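Local coordinates for xylose isomerase domain protein TIM barrel (Planctomyces limnophilus, PDB 3TVA) that binds a magnesium ion and probably works as an isomerase of the xylose isomerase-like TIM-barrel family, at residues 33-38 with 275-280; 124-129 with 168-173. All blocks are in the same frame, centred on the assembly; numbering follows the deposited sequence. Where two conformers were deposited one is given.

Interaction 1 of 2, residues 33-38 with 275-280; sequences LKVPTV and SALELL
The flat group that Leu277 meets is the peptide joining Leu33 to Lys34, and it meets it at the oxygen: Leu277 CD2 stands 3.8 Å from Leu33 O, tilted out of the peptide plane and well off the line of the C=O bond. The same methyl has two apolar neighbours. Leu33 CB lies 4.3 Å from Leu277 CD2, so it is the root of the Leu33 side chain that touches, while its two methyls carry on past. Beyond the carbonyl, Val35 CG1 points at Leu277 CD2 from 4.2 Å and meets that methyl on its flank, with the other Val35 methyl turned from the helix. One branch of one leucine therefore serves the whole contact, which buries a modest 98 Å² and has no hydrogen bond between the two segments. With CG anti to the backbone N (chi1 174°), the Leu277 side chain leaves its helix at a slant toward 33-35, across the 8.6 Å between Leu33 CA and Leu277 CA. The setting is the TIM barrel's outer layer, where Leu33 and Leu277 both stay partly exposed. Helix 27-32 ends in a Schellman motif, where Lys34 takes a positive phi (66°) and the chain then turns inward to strand 37-41; helix 266-287, the last of the fold, lies beside this turn. Leu277 also touches Ile13 of strand 13-18, so it is wedged between that first strand and the turn. One helical turn apart, Ala276 and Leu280 rest on Ile258 of strand 256-258. Val35, buried, packs in addition on Ala30 of helix 27-32.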
loop_
_atom_site.group_PDB
_atom_site.type_symbol
_atom_site.label_atom_id
_atom_site.label_comp_id
_atom_site.label_asym_id
_atom_site.label_seq_id
_atom_site.Cartn_x
_atom_site.Cartn_y
_atom_site.Cartn_z
ATOM N N LEU A 33 -6.931 5.089 19.082
ATOM C CA LEU A 33 -7.734 3.944 18.626
ATOM C C LEU A 33 -7.224 2.598 19.162
ATOM O O LEU A 33 -7.900 1.578 19.040
ATOM C CB LEU A 33 -7.772 3.901 17.098
ATOM C CG LEU A 33 -8.419 5.109 16.429
ATOM C CD1 LEU A 33 -8.290 5.001 14.901
ATOM C CD2 LEU A 33 -9.870 5.225 16.869
ATOM N N LYS A 34 -6.020 2.613 19.730
ATOM C CA LYS A 34 -5.418 1.438 20.360
ATOM C C LYS A 34 -5.090 0.288 19.408
ATOM O O LYS A 34 -5.011 -0.865 19.837
ATOM C CB LYS A 34 -6.307 0.925 21.508
ATOM C CG LYS A 34 -6.521 1.932 22.637
ATOM C CD LYS A 34 -7.441 1.343 23.702
ATOM C CE LYS A 34 -7.481 2.201 24.958
ATOM N NZ LYS A 34 -8.073 3.540 24.695
ATOM N N VAL A 35 -4.873 0.597 18.131
ATOM C CA VAL A 35 -4.440 -0.426 17.182
ATOM C C VAL A 35 -2.997 -0.831 17.469
ATOM O O VAL A 35 -2.174 0.009 17.822
ATOM C CB VAL A 35 -4.615 0.021 15.704
ATOM C CG1 VAL A 35 -6.043 0.503 15.481
ATOM C CG2 VAL A 35 -3.621 1.110 15.338
ATOM N N PRO A 36 -2.708 -2.140 17.393
ATOM C CA PRO A 36 -1.370 -2.701 17.622
ATOM C C PRO A 36 -0.327 -2.448 16.509
ATOM O O PRO A 36 0.869 -2.553 16.781
ATOM C CB PRO A 36 -1.646 -4.205 17.765
ATOM C CG PRO A 36 -2.848 -4.435 16.872
ATOM C CD PRO A 36 -3.697 -3.188 17.063
ATOM N N THR A 37 -0.764 -2.188 15.280
ATOM C CA THR A 37 0.164 -2.110 14.147
ATOM C C THR A 37 -0.182 -0.941 13.243
ATOM O O THR A 37 -1.327 -0.495 13.212
ATOM C CB THR A 37 0.157 -3.384 13.233
ATOM O OG1 THR A 37 -1.095 -3.473 12.541
ATOM C CG2 THR A 37 0.386 -4.646 14.024
ATOM N N VAL A 38 0.816 -0.447 12.517
ATOM C CA VAL A 38 0.583 0.566 11.498
ATOM C C VAL A 38 1.465 0.300 10.282
ATOM O O VAL A 38 2.505 -0.351 10.375
ATOM C CB VAL A 38 0.908 2.001 12.003
ATOM C CG1 VAL A 38 -0.035 2.435 13.130
ATOM C CG2 VAL A 38 2.373 2.117 12.436
ATOM N N SER A 275 -15.181 3.441 12.647
ATOM C CA SER A 275 -16.216 2.541 12.147
ATOM C C SER A 275 -15.599 1.361 11.350
ATOM O O SER A 275 -16.090 0.233 11.416
ATOM C CB SER A 275 -17.269 3.298 11.327
ATOM O OG SER A 275 -16.718 3.807 10.126
ATOM N N ALA A 276 -14.508 1.613 10.633
ATOM C CA ALA A 276 -13.805 0.539 9.944
ATOM C C ALA A 276 -13.303 -0.479 10.963
ATOM O O ALA A 276 -13.425 -1.689 10.765
ATOM C CB ALA A 276 -12.634 1.087 9.106
ATOM N N LEU A 277 -12.751 0.026 12.060
ATOM C CA LEU A 277 -12.210 -0.819 13.113
ATOM C C LEU A 277 -13.308 -1.706 13.721
ATOM O O LEU A 277 -13.092 -2.900 13.977
ATOM C CB LEU A 277 -11.521 0.051 14.177
ATOM C CG LEU A 277 -10.983 -0.584 15.462
ATOM C CD1 LEU A 277 -10.113 -1.781 15.155
ATOM C CD2 LEU A 277 -10.195 0.435 16.270
ATOM N N GLU A 278 -14.492 -1.136 13.916
ATOM C CA GLU A 278 -15.624 -1.910 14.426
ATOM C C GLU A 278 -16.100 -2.993 13.438
ATOM O O GLU A 278 -16.363 -4.140 13.822
ATOM C CB GLU A 278 -16.788 -0.987 14.787
ATOM C CG GLU A 278 -18.023 -1.740 15.246
ATOM C CD GLU A 278 -19.170 -0.816 15.579
ATOM O OE1 GLU A 278 -19.906 -1.115 16.543
ATOM O OE2 GLU A 278 -19.334 0.205 14.873
ATOM N N LEU A 279 -16.218 -2.619 12.168
ATOM C CA LEU A 279 -16.590 -3.567 11.121
ATOM C C LEU A 279 -15.583 -4.725 10.985
ATOM O O LEU A 279 -15.967 -5.898 10.911
ATOM C CB LEU A 279 -16.730 -2.835 9.787
ATOM C CG LEU A 279 -17.026 -3.752 8.604
ATOM C CD1 LEU A 279 -18.435 -4.338 8.754
ATOM C CD2 LEU A 279 -16.876 -3.020 7.282
ATOM N N LEU A 280 -14.291 -4.405 10.960
ATOM C CA LEU A 280 -13.273 -5.443 10.777
ATOM C C LEU A 280 -13.154 -6.336 12.004
ATOM O O LEU A 280 -12.856 -7.530 11.892
ATOM C CB LEU A 280 -11.909 -4.830 10.444
ATOM C CG LEU A 280 -11.808 -4.125 9.089
ATOM C CD1 LEU A 280 -10.463 -3.440 8.940
ATOM C CD2 LEU A 280 -12.025 -5.116 7.946
#

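Interaction 2 of 2, residues 124-129 with 168-173; sequences GFVPES and LEFIED
Ser129 OG donates a 2.9 Å hydrogen bond to Glu169 OE2, meeting the carboxylate on its syn side but 34° out of its plane. Glu169 gets there with CG anti to the backbone N (chi1 -171°) and an extended chain beyond, while the Ser129 torsion (chi1 53°) directs OG to Glu169 OE2. Deeper in, Val126 CG1 lies 4.1 Å from Phe170 CD1, the methyl approaching the ring obliquely. A water forms the next link: it accepts from Ser129 N at 2.9 Å and gives a weak bond of 3.3 Å to Glu169 OE1. His166, one turn earlier in helix 164-174, bonds Val126 O through NE2 and, weakly, Glu169 OE1 through ND1, while Glu162 OE1 holds Val126 N. Phe170 packs on Leu137 and Thr141 of helix 132-149 and Val126 on Tyr134, so the loop after strand 118-121 is fitted between two outer helices of the barrel. With an alanine in place of Glu169, Ser129 OG would probably lose its acceptor and the bridging water one of its holds, leaving the end of the loop freer to move. Ser129 OG donates to OE2 and the water only weakly to OE1, which would probably favour the ionised form of Glu169 at this partly exposed edge of the barrel, beside the apolar Val126-Phe170 pair.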
loop_
_atom_site.group_PDB
_atom_site.type_symbol
_atom_site.label_atom_id
_atom_site.label_comp_id
_atom_site.label_asym_id
_atom_site.label_seq_id
_atom_site.Cartn_x
_atom_site.Cartn_y
_atom_site.Cartn_z
ATOM N N GLY A 124 3.838 2.679 -10.465
ATOM C CA GLY A 124 3.374 3.449 -11.614
ATOM C C GLY A 124 2.753 2.563 -12.672
ATOM O O GLY A 124 2.553 1.364 -12.435
ATOM N N PHE A 125 2.480 3.106 -13.856
ATOM C CA PHE A 125 1.710 2.331 -14.825
ATOM C C PHE A 125 2.681 1.494 -15.641
ATOM O O PHE A 125 3.357 1.995 -16.532
ATOM C CB PHE A 125 0.924 3.269 -15.756
ATOM C CG PHE A 125 -0.396 3.742 -15.184
ATOM C CD1 PHE A 125 -1.558 3.686 -15.948
ATOM C CD2 PHE A 125 -0.476 4.241 -13.887
ATOM C CE1 PHE A 125 -2.770 4.127 -15.431
ATOM C CE2 PHE A 125 -1.682 4.664 -13.363
ATOM C CZ PHE A 125 -2.830 4.613 -14.136
ATOM N N VAL A 126 2.685 0.194 -15.359
ATOM C CA VAL A 126 3.651 -0.743 -15.926
ATOM C C VAL A 126 3.383 -0.884 -17.424
ATOM O O VAL A 126 2.269 -1.206 -17.825
ATOM C CB VAL A 126 3.571 -2.135 -15.243
ATOM C CG1 VAL A 126 4.462 -3.164 -15.975
ATOM C CG2 VAL A 126 3.944 -2.032 -13.771
ATOM N N PRO A 127 4.398 -0.605 -18.250
ATOM C CA PRO A 127 4.314 -0.679 -19.718
ATOM C C PRO A 127 4.032 -2.101 -20.199
ATOM O O PRO A 127 4.292 -3.050 -19.459
ATOM C CB PRO A 127 5.724 -0.287 -20.170
ATOM C CG PRO A 127 6.348 0.386 -19.008
ATOM C CD PRO A 127 5.737 -0.213 -17.790
ATOM N N GLU A 128 3.509 -2.235 -21.415
ATOM C CA GLU A 128 3.374 -3.532 -22.072
ATOM C C GLU A 128 4.744 -4.188 -22.125
ATOM O O GLU A 128 5.746 -3.504 -22.312
ATOM C CB GLU A 128 2.859 -3.357 -23.499
ATOM C CG GLU A 128 1.363 -3.136 -23.636
ATOM C CD GLU A 128 0.928 -3.015 -25.101
ATOM O OE1 GLU A 128 1.568 -3.649 -25.975
ATOM O OE2 GLU A 128 -0.048 -2.278 -25.380
ATOM N N SER A 129 4.788 -5.507 -21.953
ATOM C CA SER A 129 6.054 -6.243 -21.925
ATOM C C SER A 129 6.824 -6.174 -23.246
ATOM O O SER A 129 8.040 -6.361 -23.274
ATOM C CB SER A 129 5.807 -7.698 -21.548
ATOM O OG SER A 129 4.820 -8.267 -22.391
ATOM N N LEU A 168 1.091 -10.093 -12.645
ATOM C CA LEU A 168 1.727 -11.395 -12.485
ATOM C C LEU A 168 2.907 -11.550 -13.455
ATOM O O LEU A 168 3.972 -12.068 -13.100
ATOM C CB LEU A 168 0.719 -12.514 -12.754
ATOM C CG LEU A 168 -0.290 -12.875 -11.661
ATOM C CD1 LEU A 168 -1.395 -13.775 -12.240
ATOM C CD2 LEU A 168 0.407 -13.566 -10.491
ATOM N N GLU A 169 2.694 -11.122 -14.693
ATOM C CA GLU A 169 3.727 -11.172 -15.703
ATOM C C GLU A 169 4.964 -10.358 -15.256
ATOM O O GLU A 169 6.103 -10.809 -15.406
ATOM C CB GLU A 169 3.177 -10.628 -17.024
ATOM C CG GLU A 169 4.119 -10.831 -18.197
ATOM C CD GLU A 169 3.685 -10.092 -19.460
ATOM O OE1 GLU A 169 2.811 -9.197 -19.381
ATOM O OE2 GLU A 169 4.228 -10.414 -20.537
ATOM N N PHE A 170 4.727 -9.178 -14.686
ATOM C CA PHE A 170 5.818 -8.299 -14.250
ATOM C C PHE A 170 6.567 -8.949 -13.110
ATOM O O PHE A 170 7.803 -8.988 -13.099
ATOM C CB PHE A 170 5.276 -6.927 -13.809
ATOM C CG PHE A 170 6.334 -5.983 -13.303
ATOM C CD1 PHE A 170 7.297 -5.472 -14.163
ATOM C CD2 PHE A 170 6.347 -5.585 -11.967
ATOM C CE1 PHE A 170 8.277 -4.585 -13.710
ATOM C CE2 PHE A 170 7.314 -4.702 -11.497
ATOM C CZ PHE A 170 8.286 -4.199 -12.370
ATOM N N ILE A 171 5.813 -9.454 -12.139
ATOM C CA ILE A 171 6.414 -10.099 -10.977
ATOM C C ILE A 171 7.239 -11.307 -11.398
ATOM O O ILE A 171 8.327 -11.549 -10.873
ATOM C CB ILE A 171 5.331 -10.510 -9.961
ATOM C CG1 ILE A 171 4.778 -9.257 -9.257
ATOM C CG2 ILE A 171 5.866 -11.533 -8.962
ATOM C CD1 ILE A 171 3.586 -9.542 -8.354
ATOM N N GLU A 172 6.721 -12.049 -12.366
ATOM C CA GLU A 172 7.395 -13.241 -12.864
ATOM C C GLU A 172 8.671 -12.885 -13.641
ATOM O O GLU A 172 9.656 -13.623 -13.610
ATOM C CB GLU A 172 6.440 -14.041 -13.747
ATOM C CG GLU A 172 6.114 -15.401 -13.196
ATOM C CD GLU A 172 4.647 -15.606 -12.859
ATOM O OE1 GLU A 172 3.960 -16.321 -13.626
ATOM O OE2 GLU A 172 4.192 -15.085 -11.818
ATOM N N ASP A 173 8.635 -11.760 -14.347
ATOM C CA ASP A 173 9.803 -11.268 -15.073
ATOM C C ASP A 173 10.896 -10.745 -14.127
ATOM O O ASP A 173 12.075 -10.954 -14.373
ATOM C CB ASP A 173 9.400 -10.174 -16.071
ATOM C CG ASP A 173 8.730 -10.741 -17.313
ATOM O OD1 ASP A 173 8.922 -11.946 -17.580
ATOM O OD2 ASP A 173 8.009 -9.992 -18.014
HETATM O O HOH W 1 2.153 -6.724 -21.494
#

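In the fold
From the N terminus, strand 13-18 and helix 27-32 lead into the segment 33-38, a turn that enters strand 37-41 and whose partner 275-280 comes only near the chain's end. Interaction 1 thus closes a loop of 236 residues and ties the start of the barrel to its final helix. Nested within it, interaction 2 closes a much shorter loop of 38 residues, joining the segment that leaves strand 118-121 to helix 164-174; that loop contains the magnesium ligand Glu158. The centres of interactions 1 and 2 are about 33 Å apart, on opposite sides of the chain's centre, and the two do not touch. Segment 33-38 runs into a strand, whereas 124-129 follows one.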